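Octopine dehydrogenase (Pecten maximus, PDB 3C7A) catalyses the NADH-dependent reductive condensation of L-arginine with pyruvate to give D-octopine, and the reverse oxidation of D-octopine. Local coordinates at residues V5-G10 and T16-A21; C148-K151 and K156-V159; M245-S250 and H291-A296. All coordinates share one frame; numbering follows the deposited sequence.

Interaction 1 of 3, residues V5-G10 and T16-A21; sequences VCVCGG and TLSGLA. With NAD (nicotinamide-adenine-dinucleotide), chain B.
Strand residue Val7 and helix residue Ser18 mark the nearest approach of the two backbones, with Val7 CA 7.1 Å from Ser18 CA. Strand 3-8 and helix 12-21 open a Rossmann-type beta-alpha-beta unit, completed by strand 27-32, and the glycine-rich turn between them receives NADH. The contact is small, buried and without a hydrogen bond across it. Val7 points at the helix and straddles the tip of Leu17: CD2 of Leu17 lies 4.0 Å from Val7 CG1 and 4.1 Å from Val7 CG2. Leu17 reaches that far because its CG stands opposite its own backbone N (chi1 179°). Beside it, Ser18 OG rests 4.0 Å from Val7 CG1; its hydroxyl is spent on Ala14 O, so this small polar residue can face valine with its hydroxyl already paired. Replacing Val7 by an alanine would probably open a gap in front of Leu17 CD2, since both methyls that meet it would be lost. Further on, Gly9 has backbone angles (phi 131°) at which a CB would jam against the carbonyl O of Cys8. Gly10 then brings its backbone C within 3.1 Å of NAD O3B, a ribose hydroxyl oxygen.

Interaction 2 of 3, residues C148-K151 and K156-V159; sequences CRIK and KVEV. With NAD (nicotinamide-adenine-dinucleotide), chain B.
Arg149 and Glu158 face each other as a hydrogen-bonded pair in an antiparallel beta hairpin whose two strands run at 160°. Arg149 N gives a bond of 3.2 Å to Glu158 O, nearly in line with that carbonyl, and Glu158 N returns one of 3.1 Å to Arg149 O. Beyond them Lys151 N bonds to Lys156 O, extending the pairing toward the turn. Cys148, Ile150, Val157 and Val159 share the other face of the sheet, where Val157 CG2 tucks under Arg149 O and near Ile150 CG1. Helix 12-21 covers this side with His15 and Thr16, so branched apolar residues and a compact cysteine suit it.

Lys151 does the reaching at the rim. Lys151 CB sits 4.0 Å from Lys156 O. Lys151 CG then rests on the glutamate, 4.1 Å from Glu158 CB. Bends at chi2 (-64°) and chi3 (-75°) fold the chain over the glutamate instead of letting it run straight out, and Lys151 CD comes within 3.8 Å of Glu158 OE1. CE follows alongside the same oxygen, and Lys151 NZ ends 4.1 Å from Glu158 OE1, too far for a salt bridge. A water closes the interval: Lys151 NZ donates to the water oxygen at 3.1 Å, and the water donates in turn to OE1. Asn56 holds OE2, the other oxygen of Glu158.

At the opposite end, Cys148 N donates to the carboxamide oxygen O7N of NAD at 3.3 Å. The backbone bonds thus fix the strand that presents this amide to the nicotinamide, whereas the lysine-glutamate attraction, relayed through water, is likely to add only modest stability.

Interaction 3 of 3, residues M245-S250 and H291-A296; sequences MLTACS and HDLYHA
Asp292 OD1, just ahead of the Leu293 that touches Thr247 and Leu246, accepts two bonds from a single residue. His295 N donates to Asp292 OD1 over 3.0 Å, meeting the oxygen almost end-on, and His295 ND1 donates to the same Asp292 OD1 over 2.8 Å from the syn side, with the carboxylate oxygen lying close to the imidazole plane. Aspartate suits the N-cap of helix 293-298 because its short carboxylate can turn forward to the amide of His295, in the first turn, and the helix end, with the imidazole beside it, would probably favour the ionised form. The second bond also fixes the rotation of the His295 ring. On one face of that ring lies His291 NE2, and on the opposite face Tyr294 CD2, 3.9 Å above the His295 ring plane and toward its rim.

From the first turn of this capped helix, Leu293 points toward helix 240-263. CG stands opposite the backbone N (chi1 -173°), and the branch that does the touching is CD2. Leu293 CD2 comes within 3.5 Å of Thr247 OG1 and 4.4 Å of Leu246 CB, while the side chains of Leu293 and Thr247 pass alongside one another, pointing opposite ways. Thr247 OG1 can lie against a methyl because its polar need is met by Ala243 O, one turn back in its own helix.

The contact joins two elements of the alpha-helical domain. Elsewhere around helix 240-263, Met245, Ala248 and Cys249 pack on helix 349-362, and Leu246 and Cys249 meet Phe210 in a loop. The side chain of Leu246 lies about 9 Å from that of the active-site His212.

From the N terminus, interaction 1 comes first, bridging five residues, most of them the start of helix 12-21. Interaction 2 follows more than a hundred residues later and closes the four-residue turn of a hairpin. Interaction 3 spans a longer stretch of forty residues, about half of them helical. The three follow in series; none encloses or crosses another. Interactions 1 and 2 nevertheless meet in space, since Thr16 of the first helix packs against Cys148, Val157 and Val159, and both reach the same sheet and the same NAD. Interaction 3 lies apart in the helical domain, about 39 Å from interaction 1, centre to centre, and on the opposite side of the chain's centre.

Interaction 1 of 3, residues V5-G10 and T16-A21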
loop_
_atom_site.group_PDB
_atom_site.type_symbol
_atom_site.label_atom_id
_atom_site.label_comp_id
_atom_site.label_asym_id
_atom_site.label_seq_id
_atom_site.Cartn_x
_atom_site.Cartn_y
_atom_site.Cartn_z
ATOM N N VAL A 5 -0.186 21.369 6.910
ATOM C CA VAL A 5 -0.057 19.927 6.629
ATOM C C VAL A 5 0.137 19.090 7.908
ATOM O O VAL A 5 0.993 19.408 8.739
ATOM C CB VAL A 5 1.132 19.648 5.649
ATOM C CG1 VAL A 5 1.238 18.162 5.302
ATOM C CG2 VAL A 5 1.009 20.481 4.371
ATOM N N CYS A 6 -0.651 18.021 8.050
ATOM C CA CYS A 6 -0.500 17.059 9.156
ATOM C C CYS A 6 -0.009 15.688 8.666
ATOM O O CYS A 6 -0.623 15.078 7.784
ATOM C CB CYS A 6 -1.816 16.909 9.938
ATOM S SG CYS A 6 -1.804 15.671 11.290
ATOM N N VAL A 7 1.096 15.218 9.249
ATOM C CA VAL A 7 1.676 13.901 8.939
ATOM C C VAL A 7 1.370 12.898 10.065
ATOM O O VAL A 7 1.626 13.183 11.237
ATOM C CB VAL A 7 3.220 13.987 8.719
ATOM C CG1 VAL A 7 3.803 12.626 8.348
ATOM C CG2 VAL A 7 3.571 15.026 7.654
ATOM N N CYS A 8 0.831 11.733 9.700
ATOM C CA CYS A 8 0.463 10.692 10.671
ATOM C C CYS A 8 1.448 9.509 10.659
ATOM O O CYS A 8 1.605 8.837 9.633
ATOM C CB CYS A 8 -0.970 10.192 10.413
ATOM S SG CYS A 8 -2.293 11.454 10.484
ATOM N N GLY A 9 2.104 9.264 11.797
ATOM C CA GLY A 9 3.057 8.147 11.944
ATOM C C GLY A 9 4.410 8.509 12.550
ATOM O O GLY A 9 4.672 9.678 12.842
ATOM N N GLY A 10 5.274 7.506 12.730
ATOM C CA GLY A 10 6.607 7.727 13.312
ATOM C C GLY A 10 7.739 6.782 12.918
ATOM O O GLY A 10 8.693 6.608 13.684
ATOM N N THR A 16 11.300 10.901 6.984
ATOM C CA THR A 16 11.713 11.488 5.700
ATOM C C THR A 16 10.760 12.595 5.213
ATOM O O THR A 16 11.213 13.676 4.824
ATOM C CB THR A 16 11.884 10.400 4.595
ATOM O OG1 THR A 16 12.760 9.364 5.060
ATOM C CG2 THR A 16 12.463 10.998 3.310
ATOM N N LEU A 17 9.455 12.324 5.244
ATOM C CA LEU A 17 8.442 13.280 4.769
ATOM C C LEU A 17 8.394 14.577 5.592
ATOM O O LEU A 17 8.276 15.667 5.025
ATOM C CB LEU A 17 7.052 12.623 4.701
ATOM C CG LEU A 17 5.843 13.457 4.243
ATOM C CD1 LEU A 17 5.970 13.922 2.788
ATOM C CD2 LEU A 17 4.546 12.682 4.443
ATOM N N SER A 18 8.489 14.448 6.917
ATOM C CA SER A 18 8.441 15.598 7.828
ATOM C C SER A 18 9.604 16.577 7.632
ATOM O O SER A 18 9.411 17.793 7.681
ATOM C CB SER A 18 8.382 15.135 9.289
ATOM O OG SER A 18 7.146 14.502 9.581
ATOM N N GLY A 19 10.801 16.035 7.409
ATOM C CA GLY A 19 12.006 16.839 7.196
ATOM C C GLY A 19 12.021 17.627 5.895
ATOM O O GLY A 19 12.438 18.788 5.873
ATOM N N LEU A 20 11.568 16.998 4.811
ATOM C CA LEU A 20 11.545 17.639 3.490
ATOM C C LEU A 20 10.470 18.726 3.362
ATOM O O LEU A 20 10.739 19.808 2.831
ATOM C CB LEU A 20 11.395 16.595 2.372
ATOM C CG LEU A 20 12.510 15.560 2.154
ATOM C CD1 LEU A 20 12.071 14.508 1.142
ATOM C CD2 LEU A 20 13.831 16.199 1.721
ATOM N N ALA A 21 9.265 18.431 3.851
ATOM C CA ALA A 21 8.127 19.359 3.781
ATOM C C ALA A 21 8.322 20.637 4.606
ATOM O O ALA A 21 7.920 21.724 4.177
ATOM C CB ALA A 21 6.835 18.652 4.193
HETATM P PA NAD B . 7.780 1.266 9.666
HETATM O O1A NAD B . 7.914 -0.170 9.993
HETATM O O2A NAD B . 9.085 1.957 9.785
HETATM O O5B NAD B . 6.679 1.952 10.631
HETATM C C5B NAD B . 6.740 1.835 12.041
HETATM C C4B NAD B . 5.745 2.797 12.688
HETATM O O4B NAD B . 4.432 2.261 12.644
HETATM C C3B NAD B . 6.040 3.060 14.160
HETATM O O3B NAD B . 6.853 4.195 14.350
HETATM C C2B NAD B . 4.668 3.241 14.780
HETATM O O2B NAD B . 4.279 4.597 14.786
HETATM C C1B NAD B . 3.744 2.448 13.870
HETATM N N9A NAD B . 3.456 1.154 14.524
HETATM C C8A NAD B . 4.199 0.004 14.408
HETATM N N7A NAD B . 3.631 -0.962 15.164
HETATM C C5A NAD B . 2.535 -0.449 15.765
HETATM C C6A NAD B . 1.602 -1.008 16.633
HETATM N N6A NAD B . 1.862 -2.185 17.201
HETATM N N1A NAD B . 0.555 -0.229 17.102
HETATM C C2A NAD B . 0.444 1.093 16.707
HETATM N N3A NAD B . 1.380 1.638 15.843
HETATM C C4A NAD B . 2.410 0.882 15.376
HETATM O O3 NAD B . 7.155 1.408 8.179
HETATM P PN NAD B . 7.874 2.242 6.996
HETATM O O1N NAD B . 9.221 1.670 6.776
HETATM O O2N NAD B . 7.732 3.691 7.274
HETATM O O5D NAD B . 7.004 1.889 5.683
HETATM C C5D NAD B . 5.617 2.141 5.578
HETATM C C4D NAD B . 5.018 1.297 4.449
HETATM O O4D NAD B . 5.709 1.513 3.225
HETATM C C3D NAD B . 5.096 -0.193 4.756
HETATM O O3D NAD B . 3.851 -0.791 4.476
HETATM C C2D NAD B . 6.176 -0.717 3.824
HETATM O O2D NAD B . 5.898 -2.029 3.391
HETATM C C1D NAD B . 6.163 0.285 2.672
HETATM N N1N NAD B . 7.476 0.434 1.999
HETATM C C2N NAD B . 8.620 0.732 2.703
HETATM C C3N NAD B . 9.847 0.873 2.044
HETATM C C7N NAD B . 11.038 1.438 2.776
HETATM O O7N NAD B . 12.222 1.480 2.165
HETATM N N7N NAD B . 10.890 1.914 4.096
HETATM C C4N NAD B . 9.899 0.707 0.658
HETATM C C5N NAD B . 8.736 0.408 -0.052
HETATM C C6N NAD B . 7.530 0.278 0.636
#

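Interaction 2 of 3, residues C148-K151 and K156-V159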
loop_
_atom_site.group_PDB
_atom_site.type_symbol
_atom_site.label_atom_id
_atom_site.label_comp_id
_atom_site.label_asym_id
_atom_site.label_seq_id
_atom_site.Cartn_x
_atom_site.Cartn_y
_atom_site.Cartn_z
ATOM N N CYS A 148 14.378 3.945 2.256
ATOM C CA CYS A 148 14.921 4.725 3.380
ATOM C C CYS A 148 15.035 3.951 4.704
ATOM O O CYS A 148 14.284 3.002 4.943
ATOM C CB CYS A 148 14.091 6.003 3.581
ATOM S SG CYS A 148 12.290 5.744 3.740
ATOM N N ARG A 149 15.978 4.371 5.555
ATOM C CA ARG A 149 16.207 3.749 6.870
ATOM C C ARG A 149 16.712 4.751 7.922
ATOM O O ARG A 149 17.576 5.585 7.635
ATOM C CB ARG A 149 17.181 2.565 6.750
ATOM C CG ARG A 149 17.279 1.690 8.003
ATOM C CD ARG A 149 18.288 0.556 7.843
ATOM N NE ARG A 149 17.729 -0.589 7.123
ATOM C CZ ARG A 149 18.333 -1.769 6.983
ATOM N NH1 ARG A 149 19.531 -1.984 7.515
ATOM N NH2 ARG A 149 17.733 -2.742 6.309
ATOM N N ILE A 150 16.169 4.649 9.138
ATOM C CA ILE A 150 16.562 5.492 10.279
ATOM C C ILE A 150 17.975 5.156 10.780
ATOM O O ILE A 150 18.324 3.984 10.932
ATOM C CB ILE A 150 15.540 5.368 11.453
ATOM C CG1 ILE A 150 14.195 6.000 11.071
ATOM C CG2 ILE A 150 16.080 6.007 12.740
ATOM C CD1 ILE A 150 13.033 5.596 11.974
ATOM N N LYS A 151 18.774 6.194 11.034
ATOM C CA LYS A 151 20.127 6.034 11.581
ATOM C C LYS A 151 20.189 6.328 13.086
ATOM O O LYS A 151 20.943 5.682 13.820
ATOM C CB LYS A 151 21.131 6.923 10.832
ATOM C CG LYS A 151 21.204 6.692 9.315
ATOM C CD LYS A 151 21.707 5.294 8.945
ATOM C CE LYS A 151 23.211 5.152 9.151
ATOM N NZ LYS A 151 23.693 3.795 8.764
ATOM N N LYS A 156 18.094 11.631 12.801
ATOM C CA LYS A 156 18.758 11.412 11.506
ATOM C C LYS A 156 18.168 10.253 10.690
ATOM O O LYS A 156 17.895 9.181 11.233
ATOM C CB LYS A 156 20.260 11.183 11.721
ATOM C CG LYS A 156 21.133 11.469 10.503
ATOM C CD LYS A 156 22.583 11.031 10.729
ATOM C CE LYS A 156 23.323 11.935 11.716
ATOM N NZ LYS A 156 23.650 13.272 11.136
ATOM N N VAL A 157 17.999 10.480 9.384
ATOM C CA VAL A 157 17.483 9.466 8.449
ATOM C C VAL A 157 18.206 9.523 7.083
ATOM O O VAL A 157 18.610 10.598 6.634
ATOM C CB VAL A 157 15.927 9.567 8.293
ATOM C CG1 VAL A 157 15.511 10.872 7.606
ATOM C CG2 VAL A 157 15.353 8.348 7.567
ATOM N N GLU A 158 18.364 8.363 6.439
ATOM C CA GLU A 158 19.107 8.251 5.174
ATOM C C GLU A 158 18.257 7.717 4.011
ATOM O O GLU A 158 17.558 6.712 4.150
ATOM C CB GLU A 158 20.354 7.367 5.364
ATOM C CG GLU A 158 21.306 7.331 4.160
ATOM C CD GLU A 158 22.477 6.366 4.329
ATOM O OE1 GLU A 158 22.451 5.519 5.249
ATOM O OE2 GLU A 158 23.430 6.454 3.524
ATOM N N VAL A 159 18.336 8.398 2.867
ATOM C CA VAL A 159 17.663 7.966 1.636
ATOM C C VAL A 159 18.650 7.228 0.722
ATOM O O VAL A 159 19.669 7.792 0.309
ATOM C CB VAL A 159 17.014 9.166 0.879
ATOM C CG1 VAL A 159 16.453 8.730 -0.473
ATOM C CG2 VAL A 159 15.918 9.816 1.724
HETATM P PA NAD B . 7.780 1.266 9.666
HETATM O O1A NAD B . 7.914 -0.170 9.993
HETATM O O2A NAD B . 9.085 1.957 9.785
HETATM O O5B NAD B . 6.679 1.952 10.631
HETATM C C5B NAD B . 6.740 1.835 12.041
HETATM C C4B NAD B . 5.745 2.797 12.688
HETATM O O4B NAD B . 4.432 2.261 12.644
HETATM C C3B NAD B . 6.040 3.060 14.160
HETATM O O3B NAD B . 6.853 4.195 14.350
HETATM C C2B NAD B . 4.668 3.241 14.780
HETATM O O2B NAD B . 4.279 4.597 14.786
HETATM C C1B NAD B . 3.744 2.448 13.870
HETATM N N9A NAD B . 3.456 1.154 14.524
HETATM C C8A NAD B . 4.199 0.004 14.408
HETATM N N7A NAD B . 3.631 -0.962 15.164
HETATM C C5A NAD B . 2.535 -0.449 15.765
HETATM C C6A NAD B . 1.602 -1.008 16.633
HETATM N N6A NAD B . 1.862 -2.185 17.201
HETATM N N1A NAD B . 0.555 -0.229 17.102
HETATM C C2A NAD B . 0.444 1.093 16.707
HETATM N N3A NAD B . 1.380 1.638 15.843
HETATM C C4A NAD B . 2.410 0.882 15.376
HETATM O O3 NAD B . 7.155 1.408 8.179
HETATM P PN NAD B . 7.874 2.242 6.996
HETATM O O1N NAD B . 9.221 1.670 6.776
HETATM O O2N NAD B . 7.732 3.691 7.274
HETATM O O5D NAD B . 7.004 1.889 5.683
HETATM C C5D NAD B . 5.617 2.141 5.578
HETATM C C4D NAD B . 5.018 1.297 4.449
HETATM O O4D NAD B . 5.709 1.513 3.225
HETATM C C3D NAD B . 5.096 -0.193 4.756
HETATM O O3D NAD B . 3.851 -0.791 4.476
HETATM C C2D NAD B . 6.176 -0.717 3.824
HETATM O O2D NAD B . 5.898 -2.029 3.391
HETATM C C1D NAD B . 6.163 0.285 2.672
HETATM N N1N NAD B . 7.476 0.434 1.999
HETATM C C2N NAD B . 8.620 0.732 2.703
HETATM C C3N NAD B . 9.847 0.873 2.044
HETATM C C7N NAD B . 11.038 1.438 2.776
HETATM O O7N NAD B . 12.222 1.480 2.165
HETATM N N7N NAD B . 10.890 1.914 4.096
HETATM C C4N NAD B . 9.899 0.707 0.658
HETATM C C5N NAD B . 8.736 0.408 -0.052
HETATM C C6N NAD B . 7.530 0.278 0.636
HETATM O O HOH W 1 25.338 5.126 6.478
#

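Interaction 3 of 3, residues M245-S250 and H291-A296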
loop_
_atom_site.group_PDB
_atom_site.type_symbol
_atom_site.label_atom_id
_atom_site.label_comp_id
_atom_site.label_asym_id
_atom_site.label_seq_id
_atom_site.Cartn_x
_atom_site.Cartn_y
_atom_site.Cartn_z
ATOM N N MET A 245 1.745 -20.399 -13.014
ATOM C CA MET A 245 0.813 -19.994 -11.959
ATOM C C MET A 245 0.584 -18.478 -11.971
ATOM O O MET A 245 -0.546 -18.013 -11.794
ATOM C CB MET A 245 1.327 -20.456 -10.588
ATOM C CG MET A 245 0.542 -19.933 -9.383
ATOM S SD MET A 245 -1.121 -20.614 -9.236
ATOM C CE MET A 245 -0.777 -22.180 -8.435
ATOM N N LEU A 246 1.661 -17.722 -12.186
ATOM C CA LEU A 246 1.599 -16.258 -12.237
ATOM C C LEU A 246 0.789 -15.744 -13.432
ATOM O O LEU A 246 0.059 -14.756 -13.312
ATOM C CB LEU A 246 3.013 -15.654 -12.241
ATOM C CG LEU A 246 3.872 -15.797 -10.975
ATOM C CD1 LEU A 246 5.343 -15.542 -11.284
ATOM C CD2 LEU A 246 3.391 -14.880 -9.847
ATOM N N THR A 247 0.923 -16.419 -14.575
ATOM C CA THR A 247 0.184 -16.068 -15.795
ATOM C C THR A 247 -1.326 -16.279 -15.626
ATOM O O THR A 247 -2.127 -15.456 -16.079
ATOM C CB THR A 247 0.705 -16.862 -17.027
ATOM O OG1 THR A 247 2.115 -16.653 -17.176
ATOM C CG2 THR A 247 0.006 -16.420 -18.310
ATOM N N ALA A 248 -1.701 -17.373 -14.962
ATOM C CA ALA A 248 -3.106 -17.715 -14.729
ATOM C C ALA A 248 -3.816 -16.732 -13.792
ATOM O O ALA A 248 -4.990 -16.409 -14.001
ATOM C CB ALA A 248 -3.226 -19.140 -14.202
ATOM N N CYS A 249 -3.105 -16.267 -12.766
ATOM C CA CYS A 249 -3.645 -15.292 -11.813
ATOM C C CYS A 249 -3.801 -13.899 -12.438
ATOM O O CYS A 249 -4.718 -13.153 -12.083
ATOM C CB CYS A 249 -2.777 -15.222 -10.551
ATOM S SG CYS A 249 -2.913 -16.658 -9.437
ATOM N N SER A 250 -2.902 -13.563 -13.365
ATOM C CA SER A 250 -2.960 -12.304 -14.116
ATOM C C SER A 250 -4.134 -12.265 -15.102
ATOM O O SER A 250 -4.764 -11.218 -15.285
ATOM C CB SER A 250 -1.640 -12.061 -14.857
ATOM O OG SER A 250 -1.692 -10.874 -15.635
ATOM N N HIS A 291 12.303 -13.273 -23.947
ATOM C CA HIS A 291 11.376 -13.955 -24.867
ATOM C C HIS A 291 10.136 -14.600 -24.216
ATOM O O HIS A 291 9.146 -14.865 -24.904
ATOM C CB HIS A 291 12.112 -14.931 -25.803
ATOM C CG HIS A 291 12.673 -16.139 -25.119
ATOM N ND1 HIS A 291 12.025 -17.355 -25.107
ATOM C CD2 HIS A 291 13.831 -16.324 -24.443
ATOM C CE1 HIS A 291 12.754 -18.235 -24.444
ATOM N NE2 HIS A 291 13.855 -17.634 -24.030
ATOM N N ASP A 292 10.195 -14.845 -22.905
ATOM C CA ASP A 292 9.012 -15.242 -22.119
ATOM C C ASP A 292 9.097 -14.782 -20.652
ATOM O O ASP A 292 10.106 -14.202 -20.239
ATOM C CB ASP A 292 8.717 -16.753 -22.231
ATOM C CG ASP A 292 9.868 -17.633 -21.751
ATOM O OD1 ASP A 292 10.621 -17.232 -20.837
ATOM O OD2 ASP A 292 10.006 -18.753 -22.287
ATOM N N LEU A 293 8.039 -15.039 -19.881
ATOM C CA LEU A 293 7.950 -14.586 -18.484
ATOM C C LEU A 293 8.958 -15.269 -17.551
ATOM O O LEU A 293 9.466 -14.640 -16.620
ATOM C CB LEU A 293 6.517 -14.749 -17.948
ATOM C CG LEU A 293 6.154 -14.181 -16.566
ATOM C CD1 LEU A 293 6.286 -12.656 -16.511
ATOM C CD2 LEU A 293 4.750 -14.607 -16.160
ATOM N N TYR A 294 9.238 -16.547 -17.805
ATOM C CA TYR A 294 10.219 -17.309 -17.023
ATOM C C TYR A 294 11.627 -16.718 -17.134
ATOM O O TYR A 294 12.328 -16.579 -16.130
ATOM C CB TYR A 294 10.212 -18.791 -17.435
ATOM C CG TYR A 294 11.312 -19.629 -16.804
ATOM C CD1 TYR A 294 11.165 -20.165 -15.523
ATOM C CD2 TYR A 294 12.497 -19.891 -17.495
ATOM C CE1 TYR A 294 12.176 -20.935 -14.942
ATOM C CE2 TYR A 294 13.512 -20.658 -16.925
ATOM C CZ TYR A 294 13.346 -21.177 -15.650
ATOM O OH TYR A 294 14.350 -21.934 -15.090
ATOM N N HIS A 295 12.028 -16.370 -18.356
ATOM C CA HIS A 295 13.353 -15.804 -18.616
ATOM C C HIS A 295 13.479 -14.339 -18.186
ATOM O O HIS A 295 14.566 -13.894 -17.814
ATOM C CB HIS A 295 13.729 -15.961 -20.093
ATOM C CG HIS A 295 14.095 -17.361 -20.478
ATOM N ND1 HIS A 295 13.176 -18.263 -20.970
ATOM C CD2 HIS A 295 15.281 -18.016 -20.440
ATOM C CE1 HIS A 295 13.779 -19.412 -21.220
ATOM N NE2 HIS A 295 15.057 -19.288 -20.908
ATOM N N ALA A 296 12.369 -13.604 -18.236
ATOM C CA ALA A 296 12.347 -12.186 -17.858
ATOM C C ALA A 296 12.589 -11.957 -16.362
ATOM O O ALA A 296 13.234 -10.978 -15.976
ATOM C CB ALA A 296 11.036 -11.536 -18.295
#